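Local coordinates for protein RNA-dependent RNA Polymerase (Bombyx mori cytoplasmic polyhedrosis virus, PDB 6TZ0) that copies viral RNA from an RNA template, transcribing the double-stranded genome into plus strands and probably also making the complementary minus strands, at residues W272-E277 and M532-S537; F527-M532 and L723-V728; R790-S795 and L911-L916. All blocks are in the same frame, centred on the assembly; numbering follows the deposited sequence.

Contacts 1 and 2 lie side by side, their centres 10 Å apart, and both use helix 530-535 of the polymerase region. They share Met532. Contact 1 sets an N-terminal loop against this helix. It is partly buried and combines a CH-pi contact on a tryptophan with the one hydrogen bond across any of the three contacts. Contact 2 joins the start of the same helix to strand 725-727. It is buried and mainly apolar, with one glutamine reaching in. Contact 3 lies across the chain's centre, its nearest atoms about 38 and 32 Å from those of contacts 1 and 2. It is also buried, and joins a strand to a turn of the C-terminal region through phenylalanine and leucine packing.

Contact 1: W272-E277 and M532-S537; sequences WSQFNE and MLYWTS
The hydroxyl of Ser537 takes a backbone N-H from Trp272 across the contact and gives its own hydrogen to Leu533 O of its own segment. The bond from Trp272 N to Ser537 OG is 3.0 Å long, with an N-H...O angle of 152°. The bond to Leu533 O runs almost in line with that carbonyl. The contact joins the loop between strands 266-272 and 278-285, in the N-terminal region, to helix 530-535. The helix runs on toward strand 541-548, a palm-sheet strand of the right-hand polymerase fold that carries Asp547. Leu533 makes a CH-pi contact with Trp272. Its CD2 sits over one face of the indole, 3.6 Å from the centroid of the six-membered ring and 14° off the normal. The two side chains run alongside each other and point the same way. Trp272 CG lies beside the backbone N (chi1 -72°), the same N that Ser537 OG holds. Ser537 OG thus also lies at the edge of the indole, in its plane, 3.5 Å from Trp272 CD1. The indole nitrogen NE1 is bonded elsewhere, to Gly730 O. In the loop, Ser273 OG accepts from Phe275 N and forms an ST turn. Tyr534 flanks the next part of the loop. Its ring and the amide plane of Gln274 are nearly perpendicular, and Tyr534 CE1 comes 3.6 Å from Gln274 CG.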
loop_
_atom_site.group_PDB
_atom_site.type_symbol
_atom_site.label_atom_id
_atom_site.label_comp_id
_atom_site.label_asym_id
_atom_site.label_seq_id
_atom_site.Cartn_x
_atom_site.Cartn_y
_atom_site.Cartn_z
ATOM N N TRP A 272 -15.092 4.058 32.587
ATOM C CA TRP A 272 -13.971 3.161 32.363
ATOM C C TRP A 272 -12.742 3.593 33.148
ATOM O O TRP A 272 -12.423 4.780 33.232
ATOM C CB TRP A 272 -13.634 3.099 30.879
ATOM C CG TRP A 272 -14.634 2.350 30.084
ATOM C CD1 TRP A 272 -15.769 2.844 29.525
ATOM C CD2 TRP A 272 -14.574 0.970 29.720
ATOM N NE1 TRP A 272 -16.431 1.858 28.857
ATOM C CE2 TRP A 272 -15.717 0.696 28.956
ATOM C CE3 TRP A 272 -13.664 -0.063 29.970
ATOM C CZ2 TRP A 272 -15.981 -0.565 28.440
ATOM C CZ3 TRP A 272 -13.932 -1.316 29.459
ATOM C CH2 TRP A 272 -15.076 -1.555 28.701
ATOM N N SER A 273 -12.046 2.609 33.698
ATOM C CA SER A 273 -10.786 2.803 34.390
ATOM C C SER A 273 -9.646 3.000 33.398
ATOM O O SER A 273 -9.811 2.902 32.181
ATOM C CB SER A 273 -10.487 1.606 35.281
ATOM O OG SER A 273 -9.184 1.693 35.816
ATOM N N GLN A 274 -8.463 3.282 33.941
ATOM C CA GLN A 274 -7.252 3.285 33.136
ATOM C C GLN A 274 -6.917 1.880 32.676
ATOM O O GLN A 274 -6.381 1.691 31.581
ATOM C CB GLN A 274 -6.087 3.829 33.954
ATOM C CG GLN A 274 -6.359 5.140 34.614
ATOM C CD GLN A 274 -5.239 5.567 35.514
ATOM O OE1 GLN A 274 -4.233 4.877 35.642
ATOM N NE2 GLN A 274 -5.411 6.707 36.166
ATOM N N PHE A 275 -7.182 0.898 33.524
ATOM C CA PHE A 275 -6.773 -0.487 33.321
ATOM C C PHE A 275 -7.901 -1.337 32.747
ATOM O O PHE A 275 -8.136 -2.445 33.228
ATOM C CB PHE A 275 -6.280 -1.049 34.647
ATOM C CG PHE A 275 -5.131 -0.277 35.230
ATOM C CD1 PHE A 275 -3.837 -0.528 34.818
ATOM C CD2 PHE A 275 -5.349 0.725 36.165
ATOM C CE1 PHE A 275 -2.782 0.189 35.340
ATOM C CE2 PHE A 275 -4.297 1.448 36.684
ATOM C CZ PHE A 275 -3.016 1.179 36.270
ATOM N N ASN A 276 -8.572 -0.830 31.702
ATOM C CA ASN A 276 -9.511 -1.583 30.853
ATOM C C ASN A 276 -10.667 -2.213 31.633
ATOM O O ASN A 276 -11.056 -3.351 31.368
ATOM C CB ASN A 276 -8.779 -2.660 30.050
ATOM C CG ASN A 276 -7.742 -2.090 29.116
ATOM O OD1 ASN A 276 -6.545 -2.276 29.319
ATOM N ND2 ASN A 276 -8.193 -1.416 28.068
ATOM N N GLU A 277 -11.223 -1.487 32.598
ATOM C CA GLU A 277 -12.267 -2.028 33.456
ATOM C C GLU A 277 -13.414 -1.044 33.587
ATOM O O GLU A 277 -13.198 0.167 33.655
ATOM C CB GLU A 277 -11.733 -2.344 34.848
ATOM C CG GLU A 277 -10.774 -3.507 34.932
ATOM C CD GLU A 277 -10.180 -3.644 36.320
ATOM O OE1 GLU A 277 -10.419 -2.746 37.153
ATOM O OE2 GLU A 277 -9.473 -4.641 36.581
ATOM N N MET A 532 -9.889 5.459 24.032
ATOM C CA MET A 532 -11.090 6.252 23.794
ATOM C C MET A 532 -12.152 5.969 24.846
ATOM O O MET A 532 -12.850 6.884 25.296
ATOM C CB MET A 532 -11.640 5.970 22.403
ATOM C CG MET A 532 -10.763 6.461 21.293
ATOM S SD MET A 532 -11.477 6.203 19.659
ATOM C CE MET A 532 -11.194 4.459 19.453
ATOM N N LEU A 533 -12.285 4.703 25.237
ATOM C CA LEU A 533 -13.174 4.322 26.328
ATOM C C LEU A 533 -12.771 4.964 27.648
ATOM O O LEU A 533 -13.640 5.324 28.446
ATOM C CB LEU A 533 -13.193 2.800 26.436
ATOM C CG LEU A 533 -14.298 1.977 25.772
ATOM C CD1 LEU A 533 -14.547 2.325 24.344
ATOM C CD2 LEU A 533 -13.800 0.555 25.809
ATOM N N TYR A 534 -11.471 5.154 27.881
ATOM C CA TYR A 534 -11.040 5.869 29.078
ATOM C C TYR A 534 -11.307 7.365 28.962
ATOM O O TYR A 534 -11.923 7.962 29.849
ATOM C CB TYR A 534 -9.562 5.612 29.354
ATOM C CG TYR A 534 -9.061 6.389 30.543
ATOM C CD1 TYR A 534 -9.461 6.053 31.825
ATOM C CD2 TYR A 534 -8.195 7.461 30.386
ATOM C CE1 TYR A 534 -9.024 6.755 32.911
ATOM C CE2 TYR A 534 -7.752 8.175 31.474
ATOM C CZ TYR A 534 -8.170 7.814 32.733
ATOM O OH TYR A 534 -7.729 8.510 33.828
ATOM N N TRP A 535 -10.857 7.993 27.879
ATOM C CA TRP A 535 -10.953 9.442 27.779
ATOM C C TRP A 535 -12.346 9.946 27.449
ATOM O O TRP A 535 -12.548 11.162 27.426
ATOM C CB TRP A 535 -9.982 9.993 26.737
ATOM C CG TRP A 535 -8.571 10.009 27.183
ATOM C CD1 TRP A 535 -7.581 9.167 26.796
ATOM C CD2 TRP A 535 -7.992 10.902 28.133
ATOM N NE1 TRP A 535 -6.411 9.489 27.432
ATOM C CE2 TRP A 535 -6.640 10.552 28.265
ATOM C CE3 TRP A 535 -8.489 11.966 28.889
ATOM C CZ2 TRP A 535 -5.776 11.227 29.115
ATOM C CZ3 TRP A 535 -7.632 12.634 29.728
ATOM C CH2 TRP A 535 -6.291 12.264 29.836
ATOM N N THR A 536 -13.308 9.075 27.184
ATOM C CA THR A 536 -14.662 9.552 26.983
ATOM C C THR A 536 -15.499 9.391 28.249
ATOM O O THR A 536 -16.586 9.968 28.346
ATOM C CB THR A 536 -15.297 8.822 25.793
ATOM O OG1 THR A 536 -14.300 8.623 24.789
ATOM C CG2 THR A 536 -16.317 9.710 25.138
ATOM N N SER A 537 -14.984 8.664 29.240
ATOM C CA SER A 537 -15.547 8.618 30.583
ATOM C C SER A 537 -15.100 9.783 31.451
ATOM O O SER A 537 -15.456 9.827 32.631
ATOM C CB SER A 537 -15.161 7.311 31.277
ATOM O OG SER A 537 -15.742 6.192 30.642
#

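Contact 2: F527-M532 and L723-V728; sequences FDIGEM and LQQLVV
Asp528 meets Gln725 through its CB, while two backbone N-H groups grip its carboxylate. OD1 accepts from Ala523 N and OD2 from Gly524 N. These bonds tie Asp528 to the loop before it. Across the contact, Gln725 OE1 reaches 4.2 Å from Asp528 CB and 3.3 Å from Ile529 CG2. The Gln725 chain is extended beyond CG (chi2 171°) and crosses Ile529 at about a right angle. No hydrogen bond joins the two segments. Strand 725-727 is the middle strand of a small antiparallel sheet. It forms a hairpin with strand 720-722, turned by Leu723 and Gln724, both in left-handed helical conformation. A hairpin at this point in the chain is consistent with polymerase motif E, between palm and thumb. Asp681, which binds magnesium, is near: its side chain is about 10 Å from that of Gln725. Farther along the strand the packing is mainly apolar. Val727 CG2 lies 3.9 Å from Met532 CB and 4.3 Å from Ile529 CB. The Met532 chain bends at its thioether (chi3 -76°). This places CE 4.0 Å from the same Val727 CG2. Met532 also touches Ile720 and Leu722 of the neighbouring strand.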
loop_
_atom_site.group_PDB
_atom_site.type_symbol
_atom_site.label_atom_id
_atom_site.label_comp_id
_atom_site.label_asym_id
_atom_site.label_seq_id
_atom_site.Cartn_x
_atom_site.Cartn_y
_atom_site.Cartn_z
ATOM N N PHE A 527 -9.239 -4.075 23.118
ATOM C CA PHE A 527 -8.042 -3.339 23.507
ATOM C C PHE A 527 -7.738 -2.186 22.566
ATOM O O PHE A 527 -6.979 -1.288 22.937
ATOM C CB PHE A 527 -6.801 -4.231 23.555
ATOM C CG PHE A 527 -6.783 -5.216 24.684
ATOM C CD1 PHE A 527 -6.690 -4.782 25.991
ATOM C CD2 PHE A 527 -6.744 -6.579 24.428
ATOM C CE1 PHE A 527 -6.646 -5.686 27.032
ATOM C CE2 PHE A 527 -6.682 -7.493 25.462
ATOM C CZ PHE A 527 -6.639 -7.046 26.766
ATOM N N ASP A 528 -8.297 -2.204 21.356
ATOM C CA ASP A 528 -8.000 -1.171 20.374
ATOM C C ASP A 528 -8.655 0.149 20.733
ATOM O O ASP A 528 -8.140 1.213 20.379
ATOM C CB ASP A 528 -8.478 -1.620 19.000
ATOM C CG ASP A 528 -7.768 -2.857 18.513
ATOM O OD1 ASP A 528 -6.596 -3.060 18.884
ATOM O OD2 ASP A 528 -8.390 -3.637 17.762
ATOM N N ILE A 529 -9.783 0.100 21.430
ATOM C CA ILE A 529 -10.583 1.274 21.736
ATOM C C ILE A 529 -10.480 1.651 23.210
ATOM O O ILE A 529 -11.305 2.410 23.706
ATOM C CB ILE A 529 -12.044 1.063 21.318
ATOM C CG1 ILE A 529 -12.622 -0.164 22.018
ATOM C CG2 ILE A 529 -12.143 0.884 19.836
ATOM C CD1 ILE A 529 -14.084 -0.381 21.763
ATOM N N GLY A 530 -9.474 1.131 23.915
ATOM C CA GLY A 530 -9.401 1.322 25.353
ATOM C C GLY A 530 -9.072 2.738 25.773
ATOM O O GLY A 530 -9.573 3.216 26.794
ATOM N N GLU A 531 -8.246 3.434 24.993
ATOM C CA GLU A 531 -7.923 4.814 25.330
ATOM C C GLU A 531 -9.102 5.737 25.070
ATOM O O GLU A 531 -9.315 6.696 25.816
ATOM C CB GLU A 531 -6.692 5.281 24.558
ATOM C CG GLU A 531 -5.435 4.495 24.888
ATOM C CD GLU A 531 -5.003 4.618 26.344
ATOM O OE1 GLU A 531 -5.217 5.684 26.961
ATOM O OE2 GLU A 531 -4.443 3.635 26.875
ATOM N N MET A 532 -9.889 5.459 24.032
ATOM C CA MET A 532 -11.090 6.252 23.794
ATOM C C MET A 532 -12.152 5.969 24.846
ATOM O O MET A 532 -12.850 6.884 25.296
ATOM C CB MET A 532 -11.640 5.970 22.403
ATOM C CG MET A 532 -10.763 6.461 21.293
ATOM S SD MET A 532 -11.477 6.203 19.659
ATOM C CE MET A 532 -11.194 4.459 19.453
ATOM N N LEU A 723 -10.086 5.285 13.160
ATOM C CA LEU A 723 -9.947 4.058 12.366
ATOM C C LEU A 723 -11.290 3.370 12.135
ATOM O O LEU A 723 -11.397 2.147 12.230
ATOM C CB LEU A 723 -8.942 3.095 12.997
ATOM C CG LEU A 723 -7.514 3.626 13.059
ATOM C CD1 LEU A 723 -6.611 2.652 13.790
ATOM C CD2 LEU A 723 -7.014 3.898 11.664
ATOM N N GLN A 724 -12.309 4.182 11.826
ATOM C CA GLN A 724 -13.695 3.754 11.594
ATOM C C GLN A 724 -14.271 2.981 12.779
ATOM O O GLN A 724 -15.029 2.028 12.610
ATOM C CB GLN A 724 -13.830 2.947 10.299
ATOM C CG GLN A 724 -13.483 3.730 9.050
ATOM C CD GLN A 724 -14.380 4.933 8.840
ATOM O OE1 GLN A 724 -15.577 4.890 9.111
ATOM N NE2 GLN A 724 -13.798 6.018 8.346
ATOM N N GLN A 725 -13.906 3.395 13.987
ATOM C CA GLN A 725 -14.483 2.874 15.221
ATOM C C GLN A 725 -14.955 4.060 16.041
ATOM O O GLN A 725 -14.142 4.871 16.489
ATOM C CB GLN A 725 -13.477 2.020 15.985
ATOM C CG GLN A 725 -13.317 0.640 15.390
ATOM C CD GLN A 725 -12.184 -0.143 16.001
ATOM O OE1 GLN A 725 -11.328 0.410 16.682
ATOM N NE2 GLN A 725 -12.195 -1.449 15.793
ATOM N N LEU A 726 -16.264 4.168 16.219
ATOM C CA LEU A 726 -16.883 5.289 16.908
ATOM C C LEU A 726 -17.115 4.935 18.369
ATOM O O LEU A 726 -17.691 3.890 18.673
ATOM C CB LEU A 726 -18.204 5.668 16.240
ATOM C CG LEU A 726 -19.069 6.743 16.885
ATOM C CD1 LEU A 726 -18.334 8.038 16.992
ATOM C CD2 LEU A 726 -20.333 6.938 16.086
ATOM N N VAL A 727 -16.662 5.808 19.263
ATOM C CA VAL A 727 -16.908 5.679 20.692
ATOM C C VAL A 727 -17.694 6.900 21.140
ATOM O O VAL A 727 -17.302 8.034 20.855
ATOM C CB VAL A 727 -15.601 5.539 21.491
ATOM C CG1 VAL A 727 -15.879 5.536 22.980
ATOM C CG2 VAL A 727 -14.871 4.269 21.091
ATOM N N VAL A 728 -18.826 6.666 21.802
ATOM C CA VAL A 728 -19.693 7.726 22.313
ATOM C C VAL A 728 -19.963 7.408 23.778
ATOM O O VAL A 728 -20.768 6.526 24.078
ATOM C CB VAL A 728 -21.011 7.839 21.536
ATOM C CG1 VAL A 728 -21.853 8.941 22.099
ATOM C CG2 VAL A 728 -20.769 8.084 20.065
#

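Contact 3: R790-S795 and L911-L916; sequences RRFTLS and LNILDL
The ring of Phe792 takes Leu914 CD1 over one face. This CH-pi contact measures 4.2 Å to the ring centroid and lies 15° off the normal, with the methyl displaced toward the rim near CD2. Two backbone carbonyls approach the ring obliquely at its tip. Ile913 O is 3.5 Å from Phe792 CE2, and Leu916 O is 3.6 Å from Phe792 CZ. Leu794, two residues on along the strand, also points to the turn. Its two methyls divide the work. Leu794 CD1 packs on Leu916 CB at 3.7 Å and lies 3.3 Å from Leu916 O, which therefore meets both strand residues. Leu794 CD2 lies 3.9 Å from both Ile913 CG2 and Leu916 CD1. Strand 791-795 is an outer strand of a three-stranded antiparallel sheet and pairs with strand 827-831. Its partner here is the short 3-10 turn 913-915 that follows helix 902-911. That turn belongs to the C-terminal region, which in reoviral polymerases forms the bracelet domain. Ile913 also touches Ile1002 of helix 996-1004. Arg791, which binds ATP, is the residue before Phe792 on the strand. Ile913 O accepts from Leu916 N inside the turn. Between the segments there is buried apolar packing, with C-H groups of Phe792 and Leu794 against two backbone oxygens. No hydrogen bond crosses, so the contact has little of the directionality that polar pairing would give.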
loop_
_atom_site.group_PDB
_atom_site.type_symbol
_atom_site.label_atom_id
_atom_site.label_comp_id
_atom_site.label_asym_id
_atom_site.label_seq_id
_atom_site.Cartn_x
_atom_site.Cartn_y
_atom_site.Cartn_z
ATOM N N ARG A 790 -24.070 -24.904 -1.697
ATOM C CA ARG A 790 -24.462 -26.311 -1.785
ATOM C C ARG A 790 -24.242 -27.093 -3.091
ATOM O O ARG A 790 -24.507 -28.291 -3.128
ATOM C CB ARG A 790 -25.918 -26.457 -1.344
ATOM C CG ARG A 790 -26.299 -27.867 -0.946
ATOM C CD ARG A 790 -27.586 -27.870 -0.148
ATOM N NE ARG A 790 -28.005 -29.223 0.187
ATOM C CZ ARG A 790 -29.113 -29.509 0.857
ATOM N NH1 ARG A 790 -29.908 -28.532 1.263
ATOM N NH2 ARG A 790 -29.424 -30.767 1.120
ATOM N N ARG A 791 -23.753 -26.451 -4.148
ATOM C CA ARG A 791 -23.586 -27.157 -5.425
ATOM C C ARG A 791 -22.161 -27.503 -5.848
ATOM O O ARG A 791 -21.280 -26.648 -5.869
ATOM C CB ARG A 791 -24.237 -26.359 -6.552
ATOM C CG ARG A 791 -25.744 -26.250 -6.457
ATOM C CD ARG A 791 -26.316 -25.895 -7.815
ATOM N NE ARG A 791 -25.798 -26.787 -8.846
ATOM C CZ ARG A 791 -26.293 -26.877 -10.074
ATOM N NH1 ARG A 791 -25.759 -27.721 -10.943
ATOM N NH2 ARG A 791 -27.326 -26.127 -10.430
ATOM N N PHE A 792 -21.947 -28.776 -6.168
ATOM C CA PHE A 792 -20.649 -29.256 -6.628
ATOM C C PHE A 792 -20.766 -30.135 -7.883
ATOM O O PHE A 792 -21.503 -31.118 -7.878
ATOM C CB PHE A 792 -19.981 -30.041 -5.498
ATOM C CG PHE A 792 -18.509 -30.258 -5.687
ATOM C CD1 PHE A 792 -17.625 -29.195 -5.619
ATOM C CD2 PHE A 792 -18.005 -31.527 -5.907
ATOM C CE1 PHE A 792 -16.269 -29.392 -5.785
ATOM C CE2 PHE A 792 -16.650 -31.731 -6.072
ATOM C CZ PHE A 792 -15.781 -30.662 -6.012
ATOM N N THR A 793 -20.035 -29.797 -8.944
ATOM C CA THR A 793 -20.027 -30.596 -10.160
ATOM C C THR A 793 -18.633 -31.156 -10.371
ATOM O O THR A 793 -17.640 -30.442 -10.199
ATOM C CB THR A 793 -20.449 -29.770 -11.373
ATOM O OG1 THR A 793 -19.528 -28.688 -11.557
ATOM C CG2 THR A 793 -21.846 -29.214 -11.173
ATOM N N LEU A 794 -18.557 -32.428 -10.735
ATOM C CA LEU A 794 -17.275 -33.086 -10.905
ATOM C C LEU A 794 -17.327 -33.999 -12.118
ATOM O O LEU A 794 -18.289 -34.750 -12.299
ATOM C CB LEU A 794 -16.895 -33.873 -9.648
ATOM C CG LEU A 794 -15.511 -34.515 -9.657
ATOM C CD1 LEU A 794 -14.449 -33.456 -9.862
ATOM C CD2 LEU A 794 -15.271 -35.262 -8.358
ATOM N N SER A 795 -16.291 -33.921 -12.950
ATOM C CA SER A 795 -16.196 -34.759 -14.135
ATOM C C SER A 795 -15.883 -36.189 -13.727
ATOM O O SER A 795 -14.994 -36.430 -12.911
ATOM C CB SER A 795 -15.133 -34.219 -15.089
ATOM O OG SER A 795 -13.852 -34.224 -14.488
ATOM N N LEU A 911 -13.178 -38.673 1.878
ATOM C CA LEU A 911 -12.756 -39.081 0.544
ATOM C C LEU A 911 -12.153 -37.956 -0.284
ATOM O O LEU A 911 -11.697 -38.236 -1.399
ATOM C CB LEU A 911 -13.931 -39.698 -0.214
ATOM C CG LEU A 911 -14.358 -41.062 0.317
ATOM C CD1 LEU A 911 -15.609 -41.507 -0.379
ATOM C CD2 LEU A 911 -13.249 -42.080 0.125
ATOM N N ASN A 912 -12.156 -36.717 0.226
ATOM C CA ASN A 912 -11.522 -35.551 -0.411
ATOM C C ASN A 912 -12.082 -35.275 -1.807
ATOM O O ASN A 912 -11.354 -34.878 -2.718
ATOM C CB ASN A 912 -9.999 -35.700 -0.465
ATOM C CG ASN A 912 -9.359 -35.633 0.897
ATOM O OD1 ASN A 912 -8.857 -36.631 1.410
ATOM N ND2 ASN A 912 -9.343 -34.444 1.481
ATOM N N ILE A 913 -13.387 -35.494 -1.974
ATOM C CA ILE A 913 -14.016 -35.263 -3.268
ATOM C C ILE A 913 -14.102 -33.769 -3.566
ATOM O O ILE A 913 -13.908 -33.343 -4.713
ATOM C CB ILE A 913 -15.391 -35.960 -3.301
ATOM C CG1 ILE A 913 -15.198 -37.470 -3.181
ATOM C CG2 ILE A 913 -16.154 -35.655 -4.579
ATOM C CD1 ILE A 913 -16.476 -38.238 -2.982
ATOM N N LEU A 914 -14.309 -32.946 -2.541
ATOM C CA LEU A 914 -14.383 -31.496 -2.704
ATOM C C LEU A 914 -13.029 -30.824 -2.883
ATOM O O LEU A 914 -12.972 -29.591 -2.887
ATOM C CB LEU A 914 -15.116 -30.871 -1.519
ATOM C CG LEU A 914 -16.611 -30.602 -1.700
ATOM C CD1 LEU A 914 -17.418 -31.854 -1.951
ATOM C CD2 LEU A 914 -17.128 -29.898 -0.462
ATOM N N ASP A 915 -11.947 -31.587 -3.030
ATOM C CA ASP A 915 -10.672 -31.005 -3.422
ATOM C C ASP A 915 -10.492 -31.028 -4.931
ATOM O O ASP A 915 -9.737 -30.215 -5.474
ATOM C CB ASP A 915 -9.524 -31.757 -2.756
ATOM C CG ASP A 915 -9.534 -31.619 -1.254
ATOM O OD1 ASP A 915 -10.057 -30.602 -0.755
ATOM O OD2 ASP A 915 -9.015 -32.523 -0.570
ATOM N N LEU A 916 -11.171 -31.945 -5.614
ATOM C CA LEU A 916 -11.006 -32.152 -7.050
ATOM C C LEU A 916 -11.693 -31.009 -7.782
ATOM O O LEU A 916 -12.862 -31.087 -8.156
ATOM C CB LEU A 916 -11.568 -33.506 -7.464
ATOM C CG LEU A 916 -10.865 -34.724 -6.864
ATOM C CD1 LEU A 916 -11.598 -35.997 -7.238
ATOM C CD2 LEU A 916 -9.414 -34.785 -7.306
#